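PDB 3I9X: mutT/nudix family protein from Listeria innocua, which is probably a hydrolase of the Nudix family, this chain being the part of a longer protein that holds the Nudix domain. Local coordinates for residues L46-I51 with D163-A168; I33-K38 with S170-E175. All blocks are in the same frame, centred on the assembly; numbering follows the deposited sequence.

Both contacts join helix 161-177 to a single mixed sheet, and their centres lie about 8 Å apart. Along the chain the order is I33-K38, L46-I51, D163-A168, S170-E175, so the two segments of contact 1 fall between those of contact 2. Strands 27-40 and 43-52 are antiparallel neighbours joined by a short turn, and backbone hydrogen bonds such as L49 to L34 hold them side by side. The first half of the helix packs on strand 43-52 and also on I33 of strand 27-40; the later turns, at I172, reach T35 of strand 27-40. One helix near the C-terminal end of the modelled chain thus packs across two early strands, bringing together distant parts of the Nudix domain.

Contact 1 (L46-I51 with D163-A168); sequences LHILLI and DMLKKA
I48 and L165 reach across from strand to helix and meet through the ends of their side chains, crossing obliquely. I48 sends its delta methyl straight out from the strand: CG1 lies anti to the backbone N (chi1 -179°) and the chain stays extended at chi2, which carries CD1 to the helix. Both branches of L165 receive it. L165 CD2 is modelled 3.4 Å from I48 CD1, a closeness that is doubtful because the same methyl also falls improbably near I33, while L165 CD1 is a looser neighbour at 4.0 Å from the same I48 CD1. Two residues along the strand, L50 takes part more distantly, its CD2 standing 4.4 Å from L165 CD2. The CB atoms of I48 and L50 both point toward the helix, as expected for residues two apart on a strand. Helix 161-177 lies over one face of the mixed sheet of the Nudix fold, and this contact is part of the hydrophobic layer between them; its centre lies about 6 Å from the centre of the chain. Branched aliphatic residues suit the place because it is buried, and purely apolar side chains leave no polar group to satisfy: the leucine fork offers two methyls, and the isoleucine a beta-branched stem that fits a strand plus a long arm to span the gap. A152 of the short helix 149-152 touches I48, L50 and L165 alike. V71 of the neighbouring strand 69-75 packs against L50 and L165, and I33 of strand 27-40 against I48 and L165.

Contact 2 (I33-K38 with S170-E175); sequences ILTTVK and SAITEE
T35 and I172 point at each other tip to tip, and this small methyl contact is the close part of the interface. I172 CD1 sits 3.9 Å from T35 CG2 and 4.2 Å from T35 OG1, so the isoleucine meets both branches of the threonine. Its CG1 is anti to its own carbonyl carbon (chi1 -74°), and a nearly extended chi2 then carries CD1 out from the helix to the strand. Threonine fits this buried spot because its two branches can do different work: CG2 supplies a methyl for the helix, while OG1 hydrogen-bonds to the carbonyl oxygen of A125 in the adjacent strand 118-126, giving the buried hydroxyl a partner. I33, two residues earlier on the strand, only grazes the same methyl, its CG2 lying 4.5 Å from I172 CD1; it also packs on the preceding turns of the helix, at M164, L165 and A168. Y124 touches both I33 and I172.

The other side of the helix is quite different. S170 and E174 are exposed and turn polar groups outward, as does E175, although its side chain also brushes Y124. The two segments bury just 80 Å² between them, a light touch in which I172 is the one residue of segment 170-175 that meets the strand segment. L34, pointing away from helix 161-177, packs on L132 of helix 129-137. The sheet thus has helices on both faces, and the amphipathic helix 161-177 sets an aliphatic side against it and charged residues toward water, consistent with the alpha/beta/alpha sandwich of the Nudix fold.

Contact 1 (L46-I51 with D163-A168)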
# COMPACT_ATOMS: atom_id res chain seq x y z
N LEU A 46 -11.74 9.41 -20.82
CA LEU A 46 -11.07 8.38 -20.03
C LEU A 46 -11.99 7.19 -19.99
O LEU A 46 -13.15 7.33 -19.64
CB LEU A 46 -10.83 8.88 -18.61
CG LEU A 46 -9.89 7.98 -17.77
CD1 LEU A 46 -8.44 8.17 -18.26
CD2 LEU A 46 -9.99 8.30 -16.27
N HIS A 47 -11.49 6.03 -20.42
CA HIS A 47 -12.22 4.76 -20.34
C HIS A 47 -11.51 3.77 -19.43
O HIS A 47 -10.27 3.79 -19.32
CB HIS A 47 -12.33 4.11 -21.72
CG HIS A 47 -13.32 4.77 -22.64
ND1 HIS A 47 -13.25 6.11 -22.96
CD2 HIS A 47 -14.40 4.27 -23.29
CE1 HIS A 47 -14.25 6.40 -23.78
NE2 HIS A 47 -14.96 5.30 -24.00
N ILE A 48 -12.28 2.83 -18.86
CA ILE A 48 -11.76 1.78 -18.01
C ILE A 48 -12.20 0.38 -18.46
O ILE A 48 -13.36 0.19 -18.87
CB ILE A 48 -12.12 2.05 -16.53
CG1 ILE A 48 -11.56 0.97 -15.65
CG2 ILE A 48 -13.67 2.19 -16.32
CD1 ILE A 48 -11.64 1.27 -14.16
N LEU A 49 -11.27 -0.59 -18.42
CA LEU A 49 -11.59 -1.99 -18.65
C LEU A 49 -12.09 -2.69 -17.38
O LEU A 49 -11.42 -2.74 -16.33
CB LEU A 49 -10.40 -2.79 -19.17
CG LEU A 49 -10.78 -4.12 -19.82
CD1 LEU A 49 -11.34 -3.94 -21.25
CD2 LEU A 49 -9.58 -5.13 -19.88
N LEU A 50 -13.26 -3.32 -17.48
CA LEU A 50 -13.83 -4.03 -16.35
C LEU A 50 -14.35 -5.38 -16.79
O LEU A 50 -14.68 -5.57 -17.96
CB LEU A 50 -14.94 -3.23 -15.72
CG LEU A 50 -14.61 -1.89 -15.12
CD1 LEU A 50 -15.97 -1.14 -14.76
CD2 LEU A 50 -13.70 -2.03 -13.93
N ILE A 51 -14.42 -6.29 -15.82
CA ILE A 51 -14.72 -7.68 -16.07
C ILE A 51 -15.90 -8.11 -15.16
O ILE A 51 -15.86 -8.03 -13.91
CB ILE A 51 -13.49 -8.55 -15.79
CG1 ILE A 51 -12.27 -8.07 -16.63
CG2 ILE A 51 -13.80 -10.04 -16.05
CD1 ILE A 51 -11.02 -8.92 -16.41
N ASP A 163 -15.10 2.39 -4.76
CA ASP A 163 -14.15 3.21 -4.03
C ASP A 163 -12.80 3.27 -4.73
O ASP A 163 -12.21 4.35 -4.85
CB ASP A 163 -13.96 2.70 -2.61
CG ASP A 163 -15.19 2.92 -1.77
OD1 ASP A 163 -15.90 3.93 -2.06
OD2 ASP A 163 -15.48 2.12 -0.86
N MET A 164 -12.33 2.12 -5.21
CA MET A 164 -11.11 2.06 -6.01
C MET A 164 -11.24 2.98 -7.26
O MET A 164 -10.34 3.77 -7.53
CB MET A 164 -10.77 0.65 -6.47
CG MET A 164 -10.13 -0.34 -5.45
SD MET A 164 -9.48 -1.81 -6.31
CE MET A 164 -9.41 -1.05 -7.75
N LEU A 165 -12.35 2.91 -7.99
CA LEU A 165 -12.46 3.69 -9.21
C LEU A 165 -12.54 5.17 -8.94
O LEU A 165 -12.00 5.94 -9.72
CB LEU A 165 -13.64 3.32 -10.12
CG LEU A 165 -13.90 1.92 -10.65
CD1 LEU A 165 -14.82 2.05 -11.89
CD2 LEU A 165 -12.69 1.08 -10.94
N LYS A 166 -13.25 5.58 -7.88
CA LYS A 166 -13.35 6.99 -7.52
C LYS A 166 -12.01 7.55 -7.09
O LYS A 166 -11.66 8.65 -7.52
CB LYS A 166 -14.38 7.21 -6.39
CG LYS A 166 -15.82 7.01 -6.82
CD LYS A 166 -16.79 7.15 -5.63
CE LYS A 166 -18.10 7.82 -6.05
NZ LYS A 166 -19.08 7.93 -4.91
N LYS A 167 -11.22 6.82 -6.29
CA LYS A 167 -9.88 7.30 -5.93
C LYS A 167 -8.89 7.29 -7.15
O LYS A 167 -7.97 8.13 -7.24
CB LYS A 167 -9.31 6.54 -4.74
N ALA A 168 -9.08 6.38 -8.10
CA ALA A 168 -8.20 6.34 -9.27
C ALA A 168 -8.57 7.49 -10.18
O ALA A 168 -7.71 8.23 -10.61
CB ALA A 168 -8.28 5.03 -10.00

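Contact 2 (I33-K38 with S170-E175)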
# COMPACT_ATOMS: atom_id res chain seq x y z
N ILE A 33 -6.56 -0.69 -12.05
CA ILE A 33 -7.39 0.25 -12.80
C ILE A 33 -6.71 0.43 -14.16
O ILE A 33 -5.67 1.11 -14.28
CB ILE A 33 -7.51 1.53 -12.07
CG1 ILE A 33 -8.25 1.29 -10.75
CG2 ILE A 33 -8.22 2.58 -12.85
CD1 ILE A 33 -9.66 1.07 -10.97
N LEU A 34 -7.30 -0.17 -15.17
CA LEU A 34 -6.74 -0.20 -16.51
C LEU A 34 -7.44 0.76 -17.43
O LEU A 34 -8.56 0.47 -17.89
CB LEU A 34 -6.87 -1.61 -17.06
CG LEU A 34 -5.90 -2.14 -18.08
CD1 LEU A 34 -4.52 -1.59 -17.74
CD2 LEU A 34 -5.89 -3.71 -18.03
N THR A 35 -6.80 1.87 -17.74
CA THR A 35 -7.46 2.96 -18.47
C THR A 35 -6.85 3.31 -19.81
O THR A 35 -5.69 2.96 -20.09
CB THR A 35 -7.52 4.22 -17.64
OG1 THR A 35 -6.24 4.84 -17.57
CG2 THR A 35 -8.02 3.93 -16.22
N THR A 36 -7.65 3.96 -20.64
CA THR A 36 -7.20 4.54 -21.91
C THR A 36 -7.99 5.82 -22.16
O THR A 36 -8.89 6.17 -21.41
CB THR A 36 -7.33 3.60 -23.09
OG1 THR A 36 -6.66 4.16 -24.23
CG2 THR A 36 -8.77 3.34 -23.45
N VAL A 37 -7.58 6.54 -23.19
CA VAL A 37 -8.28 7.75 -23.60
C VAL A 37 -8.74 7.46 -25.01
O VAL A 37 -7.98 6.94 -25.82
CB VAL A 37 -7.40 9.00 -23.50
CG1 VAL A 37 -8.04 10.20 -24.26
CG2 VAL A 37 -7.16 9.40 -22.04
N LYS A 38 -10.01 7.68 -25.29
CA LYS A 38 -10.51 7.55 -26.65
C LYS A 38 -11.75 8.40 -26.84
O LYS A 38 -12.35 8.87 -25.86
CB LYS A 38 -10.78 6.09 -27.04
CG LYS A 38 -12.00 5.45 -26.38
CD LYS A 38 -12.20 3.99 -26.84
CE LYS A 38 -13.65 3.63 -27.21
NZ LYS A 38 -13.69 2.76 -28.41
N SER A 170 -9.88 10.22 -9.54
CA SER A 170 -9.43 11.46 -8.92
C SER A 170 -7.93 11.68 -9.08
O SER A 170 -7.51 12.77 -9.50
CB SER A 170 -9.80 11.44 -7.43
OG SER A 170 -9.27 12.56 -6.77
N ALA A 171 -7.13 10.66 -8.79
CA ALA A 171 -5.67 10.73 -8.99
C ALA A 171 -5.24 10.91 -10.45
O ALA A 171 -4.26 11.61 -10.73
CB ALA A 171 -4.99 9.54 -8.41
N ILE A 172 -5.94 10.24 -11.37
CA ILE A 172 -5.57 10.28 -12.79
C ILE A 172 -5.90 11.67 -13.35
O ILE A 172 -5.08 12.29 -14.01
CB ILE A 172 -6.27 9.19 -13.62
CG1 ILE A 172 -5.64 7.83 -13.31
CG2 ILE A 172 -6.21 9.50 -15.13
CD1 ILE A 172 -6.46 6.60 -13.78
N THR A 173 -7.11 12.13 -13.07
CA THR A 173 -7.54 13.48 -13.37
C THR A 173 -6.58 14.55 -12.86
O THR A 173 -6.19 15.42 -13.62
CB THR A 173 -8.89 13.80 -12.75
OG1 THR A 173 -9.92 13.14 -13.49
CG2 THR A 173 -9.14 15.32 -12.81
N GLU A 174 -6.22 14.49 -11.58
CA GLU A 174 -5.25 15.43 -11.02
C GLU A 174 -3.84 15.32 -11.67
O GLU A 174 -3.09 16.31 -11.63
CB GLU A 174 -5.14 15.27 -9.50
CG GLU A 174 -4.87 16.59 -8.71
CD GLU A 174 -4.28 16.32 -7.30
OE1 GLU A 174 -3.06 16.03 -7.21
OE2 GLU A 174 -5.04 16.41 -6.29
N GLU A 175 -3.47 14.17 -12.25
CA GLU A 175 -2.22 14.06 -13.03
C GLU A 175 -2.36 14.73 -14.42
O GLU A 175 -1.42 15.32 -14.93
CB GLU A 175 -1.80 12.61 -13.27
CG GLU A 175 -1.25 11.83 -12.11
CD GLU A 175 -0.03 12.44 -11.45
OE1 GLU A 175 0.80 13.10 -12.13
OE2 GLU A 175 0.09 12.25 -10.23